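Local coordinates for protein 2,3-dimethylmalate lyase (Aspergillus niger, PDB 3FA3) that is a lyase built on the TIM-barrel fold of the phosphoenolpyruvate phosphomutase family, at residues V186-G191 against L211-E216; F19-G24 against R234-P239. All coordinates share one frame; numbering follows the deposited sequence.

Residues 19-24 form the first barrel strand, and interaction 2 pairs them side by side with residues 234-239, closing a loop of about 210 residues. Nested wholly inside that loop is interaction 1, where residues 186-191 meet 211-216 with only helix 195-204 and its connecting loops between them. In barrel terms, interaction 2 pairs the first strand with the eighth, and interaction 1 brings the sixth against the seventh. The two contacts meet where strands 211-213 and 235-238 run as neighbours, with Leu212 N near Ile235 O and Met214 N near Ile237 O as probable hydrogen bonds. Both also reach the bound OAF.

Interaction 1: residues V186-G191 against L211-E216. With OAF (2,2-difluoro-3,3-dihydroxybutanedioic acid), chain V.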
# COMPACT_ATOMS: atom_id res chain seq x y z
N VAL B 186 -2.30 28.51 -10.04
CA VAL B 186 -3.69 28.57 -10.48
C VAL B 186 -4.66 28.77 -9.31
O VAL B 186 -4.49 28.19 -8.23
CB VAL B 186 -4.04 27.32 -11.20
CG1 VAL B 186 -5.45 27.37 -11.67
CG2 VAL B 186 -3.12 27.16 -12.39
N GLY B 187 -5.66 29.62 -9.51
CA GLY B 187 -6.62 29.93 -8.46
C GLY B 187 -7.84 29.06 -8.60
O GLY B 187 -8.21 28.71 -9.75
N PHE B 188 -8.47 28.74 -7.46
CA PHE B 188 -9.64 27.86 -7.36
C PHE B 188 -10.65 28.39 -6.31
O PHE B 188 -10.60 28.00 -5.13
CB PHE B 188 -9.12 26.47 -6.95
CG PHE B 188 -10.10 25.34 -7.07
CD1 PHE B 188 -9.64 24.07 -7.34
CD2 PHE B 188 -11.46 25.52 -6.86
CE1 PHE B 188 -10.49 23.00 -7.44
CE2 PHE B 188 -12.34 24.42 -6.96
CZ PHE B 188 -11.84 23.17 -7.25
N LEU B 189 -11.56 29.28 -6.72
CA LEU B 189 -12.68 29.67 -5.82
C LEU B 189 -13.63 28.53 -5.93
O LEU B 189 -14.16 28.29 -7.02
CB LEU B 189 -13.39 30.97 -6.22
CG LEU B 189 -14.09 31.91 -5.17
CD1 LEU B 189 -15.15 32.83 -5.79
CD2 LEU B 189 -14.73 31.18 -4.00
N GLU B 190 -13.82 27.80 -4.84
CA GLU B 190 -14.65 26.62 -4.93
C GLU B 190 -16.09 27.00 -4.60
O GLU B 190 -16.33 27.80 -3.70
CB GLU B 190 -14.07 25.48 -4.05
CG GLU B 190 -15.05 24.55 -3.35
CD GLU B 190 -15.63 23.44 -4.24
OE1 GLU B 190 -15.23 23.26 -5.40
OE2 GLU B 190 -16.52 22.71 -3.79
N GLY B 191 -17.05 26.43 -5.34
CA GLY B 191 -18.47 26.55 -4.97
C GLY B 191 -19.14 27.89 -5.24
O GLY B 191 -19.91 28.41 -4.41
N LEU B 211 -9.38 28.34 -12.25
CA LEU B 211 -10.05 27.08 -12.49
C LEU B 211 -11.48 27.11 -12.03
O LEU B 211 -11.79 27.46 -10.91
CB LEU B 211 -9.32 25.95 -11.79
CG LEU B 211 -9.92 24.56 -11.87
CD1 LEU B 211 -8.89 23.55 -11.82
CD2 LEU B 211 -10.86 24.30 -10.81
N LEU B 212 -12.37 26.71 -12.90
CA LEU B 212 -13.73 26.52 -12.48
C LEU B 212 -13.97 25.05 -12.20
O LEU B 212 -13.71 24.19 -13.04
CB LEU B 212 -14.61 26.98 -13.60
CG LEU B 212 -16.06 26.62 -13.52
CD1 LEU B 212 -16.73 27.36 -12.32
CD2 LEU B 212 -16.65 27.08 -14.85
N ASN B 213 -14.43 24.77 -10.98
CA ASN B 213 -14.96 23.44 -10.65
C ASN B 213 -16.48 23.35 -10.95
O ASN B 213 -17.33 23.82 -10.15
CB ASN B 213 -14.70 23.11 -9.18
CG ASN B 213 -15.11 21.70 -8.85
OD1 ASN B 213 -15.17 20.84 -9.75
ND2 ASN B 213 -15.38 21.42 -7.56
N MET B 214 -16.80 22.77 -12.10
CA MET B 214 -18.19 22.67 -12.50
C MET B 214 -18.81 21.35 -12.00
O MET B 214 -18.86 20.34 -12.73
CB MET B 214 -18.35 22.84 -14.00
CG MET B 214 -19.78 22.78 -14.43
SD MET B 214 -20.71 24.23 -13.92
CE MET B 214 -21.40 23.88 -12.27
N VAL B 215 -19.26 21.38 -10.75
CA VAL B 215 -19.91 20.22 -10.10
C VAL B 215 -21.38 20.57 -10.22
O VAL B 215 -21.77 21.68 -9.86
CB VAL B 215 -19.46 19.99 -8.61
CG1 VAL B 215 -20.27 18.96 -7.95
CG2 VAL B 215 -18.07 19.56 -8.54
N GLU B 216 -22.18 19.66 -10.78
CA GLU B 216 -23.56 19.99 -11.05
C GLU B 216 -24.39 19.76 -9.82
O GLU B 216 -24.04 18.94 -8.96
CB GLU B 216 -24.13 19.19 -12.23
CG GLU B 216 -23.87 19.80 -13.59
CD GLU B 216 -23.94 18.77 -14.71
OE1 GLU B 216 -23.74 17.55 -14.46
OE2 GLU B 216 -24.17 19.18 -15.86
O2 OAF V . -13.68 15.97 -6.91
C1 OAF V . -13.40 16.42 -5.77
O1 OAF V . -12.93 15.76 -4.80
C2 OAF V . -13.71 17.91 -5.53
O4 OAF V . -13.60 18.65 -6.72
O3 OAF V . -12.79 18.45 -4.61
C3 OAF V . -15.16 18.07 -5.11
F1 OAF V . -15.50 17.14 -4.19
F2 OAF V . -15.90 18.00 -6.28
C4 OAF V . -15.36 19.38 -4.35
O5 OAF V . -14.82 19.52 -3.24
O6 OAF V . -16.07 20.22 -4.92
O HOH W 1 -15.20 26.89 -9.18
O HOH W 2 -17.74 24.72 -7.48
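With chi1 at -167° in Phe188 and 177° in Leu211, each side chain extends opposite its own backbone N, and the two lie side by side pointing the same way. The CD2 branch of Leu211 thereby sits over one face of the phenyl ring, 3.7 Å from CD2 to the Phe188 centroid, in a CH-pi contact. A branched leucine suits this place because one methyl can lie over the ring centre. Asn213 comes next along the strand: its CB lies 3.5 Å from Phe188 CZ, and its amide extends past the ring to Glu190.

There Asn213 ND2 donates a nearly straight hydrogen bond (171°) of 2.8 Å to Glu190 OE1, which accepts it with its syn lone pair. The acceptor lies in the amide plane and the carboxylate is almost coplanar with it, so the bond should limit rotation of both flat groups. The same ND2 is 3.0 Å from O6 of OAF, while Glu190 OE2 is 2.8 Å from that O6; the pair thus lines the ligand pocket, with a manganese ion about 7 Å from the Asn213 side chain.

Backbone pairing is brief. Leu211 N donates a hydrogen bond to Gly187 O at 2.8 Å, after which the strands diverge and water takes over: one molecule joins Leu189 O to Asn213 N, another Gly191 N to Asn213 O. Gly191 has positive phi, a conformation glycine adopts readily.

This is the seam between the sixth and seventh strands of the TIM barrel, connected through helix 195-204. Strand 156-161 flanks 186-189 on its other side, and strand 235-238 flanks 211-213. Inside, His113 meets Phe188 edge-to-face; outside, Leu189 packs on helix 169-181.

Interaction 2: residues F19-G24 against R234-P239; sequences FIVAPG and RIIIFP. With OAF (2,2-difluoro-3,3-dihydroxybutanedioic acid), chain V.
Ile20 and Ile235 lie side by side and point the same way, and the first can be traced outward atom by atom. Ile20 CB is 3.7 Å from Ile235 CG1 and also close to Arg234 O. The branch CG2 meets its counterpart, Ile235 CG2, at 3.9 Å. CG1, set beside the backbone N (chi1 -77°), passes Arg234 O, and the terminal CD1 lies 3.4 Å from Arg234 O and also near Ile235 CG1. Beta-branched residues suit such a strand, since their two branches cover the neighbour broadly. Ala22 and Ile237 continue this face with a smaller partner, Ala22 CB lying 4.1 Å from Ile237 CG2.

The backbones run parallel in register. Ile20 N donates a hydrogen bond to Arg234 O, Ile236 N to Ile20 O at 3.1 Å, Ala22 N to Ile236 O and Gly24 N to Phe238 O, while Phe238 N reaches Ala22 O only weakly. Here the first and eighth strands of the TIM barrel join, with Ile20, Ala22, Ile235 and Ile237 facing its interior. Proline is tolerated at position 23 because its N is not needed for a bond to this neighbour.

On the outer face the Phe19 ring crosses Ile236, CZ lying 3.6 Å from Ile236 CG2, and helix 225-231 covers both residues. Farther along, Val21 CG1 and Pro23 CA approach the edge of the Phe238 ring, which packs on Pro263 of a second subunit. Gly24, lacking a side chain, passes close to the carbonyl of Pro239, whose own CB lies 3.3 Å from O2 of OAF.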
# COMPACT_ATOMS: atom_id res chain seq x y z
N PHE B 19 -7.02 27.11 -23.43
CA PHE B 19 -8.02 26.70 -22.46
C PHE B 19 -8.01 25.21 -22.20
O PHE B 19 -8.01 24.44 -23.14
CB PHE B 19 -9.38 27.16 -22.90
CG PHE B 19 -10.42 26.94 -21.91
CD1 PHE B 19 -10.39 27.62 -20.72
CD2 PHE B 19 -11.43 26.05 -22.14
CE1 PHE B 19 -11.37 27.43 -19.76
CE2 PHE B 19 -12.41 25.86 -21.20
CZ PHE B 19 -12.38 26.56 -20.01
N ILE B 20 -8.04 24.82 -20.93
CA ILE B 20 -7.88 23.41 -20.54
C ILE B 20 -9.19 22.80 -20.11
O ILE B 20 -9.79 23.22 -19.12
CB ILE B 20 -6.93 23.22 -19.35
CG1 ILE B 20 -5.49 23.34 -19.80
CG2 ILE B 20 -7.09 21.85 -18.77
CD1 ILE B 20 -4.98 24.72 -19.52
N VAL B 21 -9.62 21.77 -20.83
CA VAL B 21 -10.85 21.08 -20.46
C VAL B 21 -10.53 19.76 -19.82
O VAL B 21 -9.95 18.88 -20.45
CB VAL B 21 -11.76 20.92 -21.66
CG1 VAL B 21 -12.90 20.00 -21.34
CG2 VAL B 21 -12.27 22.28 -22.06
N ALA B 22 -10.85 19.63 -18.54
CA ALA B 22 -10.50 18.38 -17.81
C ALA B 22 -11.64 17.61 -17.08
O ALA B 22 -12.09 18.01 -16.03
CB ALA B 22 -9.33 18.63 -16.86
N PRO B 23 -12.07 16.47 -17.65
CA PRO B 23 -13.12 15.65 -17.00
C PRO B 23 -12.67 14.80 -15.75
O PRO B 23 -11.54 14.26 -15.70
CB PRO B 23 -13.60 14.74 -18.15
CG PRO B 23 -12.40 14.55 -18.97
CD PRO B 23 -11.64 15.88 -18.93
N GLY B 24 -13.55 14.65 -14.77
CA GLY B 24 -13.18 13.99 -13.55
C GLY B 24 -13.20 12.49 -13.74
O GLY B 24 -14.26 11.91 -14.00
N ARG B 234 -9.09 29.39 -17.28
CA ARG B 234 -8.00 28.71 -17.95
C ARG B 234 -8.19 27.18 -17.93
O ARG B 234 -7.81 26.47 -18.90
CB ARG B 234 -6.70 29.17 -17.30
CG ARG B 234 -6.68 30.66 -17.17
CD ARG B 234 -6.51 31.31 -18.54
NE ARG B 234 -5.10 31.49 -18.81
CZ ARG B 234 -4.36 30.69 -19.58
NH1 ARG B 234 -4.91 29.66 -20.19
NH2 ARG B 234 -3.06 30.94 -19.75
N ILE B 235 -8.83 26.72 -16.84
CA ILE B 235 -9.16 25.32 -16.58
C ILE B 235 -10.58 25.17 -16.08
O ILE B 235 -10.95 25.80 -15.10
CB ILE B 235 -8.21 24.67 -15.51
CG1 ILE B 235 -6.74 24.76 -15.94
CG2 ILE B 235 -8.54 23.22 -15.37
CD1 ILE B 235 -5.74 25.05 -14.83
N ILE B 236 -11.37 24.32 -16.74
CA ILE B 236 -12.65 23.82 -16.18
C ILE B 236 -12.62 22.30 -15.86
O ILE B 236 -12.23 21.49 -16.70
CB ILE B 236 -13.83 24.14 -17.11
CG1 ILE B 236 -15.14 23.74 -16.42
CG2 ILE B 236 -13.62 23.52 -18.54
CD1 ILE B 236 -16.38 24.44 -16.93
N ILE B 237 -12.98 21.93 -14.63
CA ILE B 237 -13.13 20.52 -14.25
C ILE B 237 -14.63 20.13 -13.98
O ILE B 237 -15.47 20.94 -13.50
CB ILE B 237 -12.25 20.09 -13.01
CG1 ILE B 237 -12.48 20.98 -11.79
CG2 ILE B 237 -10.83 20.10 -13.32
CD1 ILE B 237 -11.85 20.44 -10.49
N PHE B 238 -14.92 18.86 -14.24
CA PHE B 238 -16.22 18.26 -13.94
C PHE B 238 -15.99 17.00 -13.14
O PHE B 238 -15.99 15.91 -13.72
CB PHE B 238 -16.98 17.89 -15.22
CG PHE B 238 -16.92 18.92 -16.33
CD1 PHE B 238 -15.89 18.90 -17.26
CD2 PHE B 238 -17.94 19.86 -16.47
CE1 PHE B 238 -15.85 19.80 -18.31
CE2 PHE B 238 -17.93 20.80 -17.50
CZ PHE B 238 -16.88 20.78 -18.44
N PRO B 239 -15.78 17.13 -11.84
CA PRO B 239 -15.42 16.02 -10.96
C PRO B 239 -16.27 14.71 -11.05
O PRO B 239 -15.68 13.60 -10.99
CB PRO B 239 -15.49 16.68 -9.58
CG PRO B 239 -15.04 18.08 -9.88
CD PRO B 239 -15.82 18.39 -11.11
O2 OAF V . -13.68 15.97 -6.91
C1 OAF V . -13.40 16.42 -5.77
O1 OAF V . -12.93 15.76 -4.80
C2 OAF V . -13.71 17.91 -5.53
O4 OAF V . -13.60 18.65 -6.72
O3 OAF V . -12.79 18.45 -4.61
C3 OAF V . -15.16 18.07 -5.11
F1 OAF V . -15.50 17.14 -4.19
F2 OAF V . -15.90 18.00 -6.28
C4 OAF V . -15.36 19.38 -4.35
O5 OAF V . -14.82 19.52 -3.24
O6 OAF V . -16.07 20.22 -4.92